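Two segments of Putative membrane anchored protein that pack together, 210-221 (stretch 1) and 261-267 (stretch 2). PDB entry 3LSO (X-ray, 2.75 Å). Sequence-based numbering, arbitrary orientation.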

# COMPACT_ATOMS: atom_id res chain seq x y z
N GLN B 210 17.53 3.57 11.20
CA GLN B 210 16.65 2.57 11.79
C GLN B 210 15.67 2.04 10.75
O GLN B 210 15.06 2.81 10.01
CB GLN B 210 15.92 3.13 13.01
CG GLN B 210 15.24 2.04 13.84
CD GLN B 210 14.97 2.44 15.29
OE1 GLN B 210 15.77 3.15 15.91
NE2 GLN B 210 13.86 1.96 15.83
N ILE B 211 15.55 0.73 10.68
CA ILE B 211 14.62 0.08 9.77
C ILE B 211 13.78 -0.88 10.58
O ILE B 211 14.30 -1.63 11.40
CB ILE B 211 15.36 -0.74 8.69
CG1 ILE B 211 16.26 0.14 7.83
CG2 ILE B 211 14.36 -1.42 7.78
CD1 ILE B 211 15.57 1.28 7.21
N THR B 212 12.47 -0.87 10.33
CA THR B 212 11.53 -1.66 11.12
C THR B 212 10.51 -2.40 10.24
O THR B 212 9.84 -1.80 9.39
CB THR B 212 10.84 -0.75 12.14
OG1 THR B 212 11.77 -0.49 13.20
CG2 THR B 212 9.59 -1.38 12.73
N ALA B 213 10.41 -3.71 10.43
CA ALA B 213 9.42 -4.53 9.73
C ALA B 213 8.27 -4.89 10.68
O ALA B 213 8.50 -5.51 11.71
CB ALA B 213 10.07 -5.81 9.19
N THR B 214 7.04 -4.48 10.35
CA THR B 214 5.89 -4.90 11.13
C THR B 214 5.39 -6.24 10.60
O THR B 214 5.21 -6.41 9.38
CB THR B 214 4.77 -3.84 11.12
N VAL B 215 5.20 -7.20 11.50
CA VAL B 215 4.68 -8.53 11.17
C VAL B 215 3.23 -8.67 11.66
O VAL B 215 2.94 -8.35 12.81
CB VAL B 215 5.54 -9.67 11.80
CG1 VAL B 215 4.99 -11.03 11.45
CG2 VAL B 215 6.98 -9.57 11.37
N PRO B 216 2.31 -9.13 10.78
CA PRO B 216 0.93 -9.36 11.23
C PRO B 216 0.84 -10.42 12.33
O PRO B 216 1.44 -11.50 12.21
CB PRO B 216 0.23 -9.85 9.96
CG PRO B 216 1.34 -10.33 9.07
CD PRO B 216 2.48 -9.42 9.35
N GLU B 217 0.09 -10.10 13.39
CA GLU B 217 -0.04 -10.94 14.59
C GLU B 217 -0.20 -12.42 14.26
O GLU B 217 0.21 -13.28 15.03
CB GLU B 217 -1.21 -10.46 15.46
N LYS B 218 -0.79 -12.69 13.10
CA LYS B 218 -1.16 -14.04 12.71
C LYS B 218 0.01 -14.99 12.45
O LYS B 218 -0.09 -16.18 12.76
CB LYS B 218 -2.08 -13.99 11.50
CG LYS B 218 -3.54 -13.94 11.90
CD LYS B 218 -4.41 -13.41 10.79
CE LYS B 218 -5.82 -13.97 10.90
NZ LYS B 218 -6.58 -13.67 9.66
N LEU B 219 1.10 -14.45 11.91
CA LEU B 219 2.23 -15.28 11.50
C LEU B 219 3.25 -15.48 12.62
O LEU B 219 4.25 -16.19 12.47
CB LEU B 219 2.88 -14.69 10.26
CG LEU B 219 1.91 -14.52 9.08
CD1 LEU B 219 2.43 -13.48 8.11
CD2 LEU B 219 1.64 -15.85 8.37
N ASN B 220 2.96 -14.87 13.77
CA ASN B 220 3.83 -14.93 14.92
C ASN B 220 3.05 -15.24 16.19
O ASN B 220 3.41 -14.79 17.28
CB ASN B 220 4.55 -13.59 15.07
CG ASN B 220 5.95 -13.74 15.60
OD1 ASN B 220 6.22 -13.43 16.77
ND2 ASN B 220 6.86 -14.23 14.76
N GLU B 221 1.99 -16.03 16.04
CA GLU B 221 1.05 -16.29 17.13
C GLU B 221 1.74 -16.77 18.41
O GLU B 221 1.19 -16.64 19.51
CB GLU B 221 -0.04 -17.27 16.69
N THR B 261 17.34 -0.29 -1.95
CA THR B 261 16.18 -1.16 -1.89
C THR B 261 16.26 -1.98 -0.63
O THR B 261 17.19 -2.77 -0.44
CB THR B 261 16.14 -2.09 -3.09
OG1 THR B 261 15.91 -1.33 -4.29
CG2 THR B 261 15.01 -3.02 -2.96
N ILE B 262 15.31 -1.77 0.26
CA ILE B 262 15.26 -2.52 1.50
C ILE B 262 14.20 -3.60 1.33
O ILE B 262 13.08 -3.33 0.86
CB ILE B 262 14.91 -1.63 2.69
CG1 ILE B 262 15.76 -0.35 2.69
CG2 ILE B 262 15.06 -2.38 4.00
CD1 ILE B 262 17.28 -0.61 2.72
N THR B 263 14.58 -4.82 1.72
CA THR B 263 13.67 -5.94 1.65
C THR B 263 13.63 -6.59 3.02
O THR B 263 14.68 -6.73 3.68
CB THR B 263 14.09 -6.93 0.56
OG1 THR B 263 14.20 -6.23 -0.69
CG2 THR B 263 13.04 -8.03 0.42
N ALA B 264 12.42 -6.94 3.46
CA ALA B 264 12.21 -7.65 4.72
C ALA B 264 11.57 -8.98 4.39
O ALA B 264 10.63 -9.03 3.57
CB ALA B 264 11.31 -6.86 5.65
N ARG B 265 12.07 -10.04 5.02
CA ARG B 265 11.64 -11.40 4.74
C ARG B 265 11.42 -12.13 6.04
O ARG B 265 12.30 -12.17 6.90
CB ARG B 265 12.70 -12.12 3.91
CG ARG B 265 12.51 -13.62 3.88
CD ARG B 265 13.32 -14.29 2.79
NE ARG B 265 12.77 -13.99 1.48
CZ ARG B 265 13.37 -14.31 0.33
NH1 ARG B 265 14.52 -14.95 0.34
NH2 ARG B 265 12.80 -13.98 -0.82
N PHE B 266 10.23 -12.72 6.19
CA PHE B 266 9.89 -13.50 7.38
C PHE B 266 10.47 -14.92 7.33
O PHE B 266 10.31 -15.64 6.34
CB PHE B 266 8.37 -13.52 7.61
CG PHE B 266 7.96 -14.10 8.94
CD1 PHE B 266 8.22 -13.41 10.12
CD2 PHE B 266 7.30 -15.33 9.01
CE1 PHE B 266 7.83 -13.95 11.37
CE2 PHE B 266 6.90 -15.87 10.24
CZ PHE B 266 7.17 -15.18 11.43
N ILE B 267 11.17 -15.29 8.41
CA ILE B 267 11.68 -16.65 8.63
C ILE B 267 10.83 -17.31 9.70
O ILE B 267 10.54 -16.72 10.74
CB ILE B 267 13.18 -16.67 9.08
CG1 ILE B 267 14.10 -16.10 7.98
CG2 ILE B 267 13.62 -18.08 9.48
CD1 ILE B 267 14.19 -16.95 6.68

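The contact between these two segments is a small, largely apolar packing of side chains of one strand and of a second strand with the loop that follows it, joined by no hydrogen bond and closed at one end by a phenylalanine ring that reaches into a turn. It illustrates a general principle: strands that face each other through their side chains, rather than lying edge to edge in one sheet, are held by shape and the burial of carbon, and the distance between their backbones varies with the size of the residues between them.

The alternation of a β-strand sets the pattern. In the first stretch Ile 211 and Ala 213 in the strand, and Val 215 just past its end, where the alternation continues, direct their CA-to-CB bonds toward the second; in the second, Ile 262, Ala 264 and Phe 266 do the same in return. The intervening residues take no part. Thr 212 and Thr 214 are out of reach, as is Thr 263, while Arg 265 points away and finds its hydrogen-bonding partners elsewhere in the structure. Each strand therefore offers one of its two sides to the contact, and the register runs in matching steps of two, 211 with 262, 213 with 264 and 215 with 266, so the chains advance in the same general sense.

The backbone separations show how backbone separation goes with side-chain size. At the middle pair the CA atoms of Ala 213 and Ala 264 are 6.5 Å apart, and the two methyl groups meet directly, CB of Ala 213 lying 3.9 Å from CB of Ala 264. One step back, the CA atoms of Ile 211 and Ile 262 stand 8.7 Å apart, yet the side chains still touch, with CG2 of Ile 211 4.0 Å from CG2 of Ile 262. Longer side chains thus span the wider gap and give nearly the same van der Waals spacing. Both isoleucines adopt the m rotamer at chi1 and at chi2.

At the other end, Phe 266 dominates, with more of its surface covered than any other residue of the contact. Its CA is 8.1 Å from the CA of Val 215, and the ring, carried on a t rotamer at chi1, covers the distance: its CE1 is 4.1 Å from CG1 of Val 215. The ring also packs against the turn further along the loop. There the backbone is drawn back on itself, the amide N of Leu 219 donating a hydrogen bond to O of Pro 216 at 3.0 Å, and within this turn Leu 219 also lies against the ring. CB of Leu 219 lies 4.2 Å from CE2 of Phe 266, and the carbonyl O of Leu 219 approaches CZ of Phe 266 to 3.3 Å, the closest approach between the stretches. Asn 220 adds a neighbour at the ring's edge. One large aromatic side chain thereby meets three residues of the loop, whereas the smaller residues each meet a single counterpart.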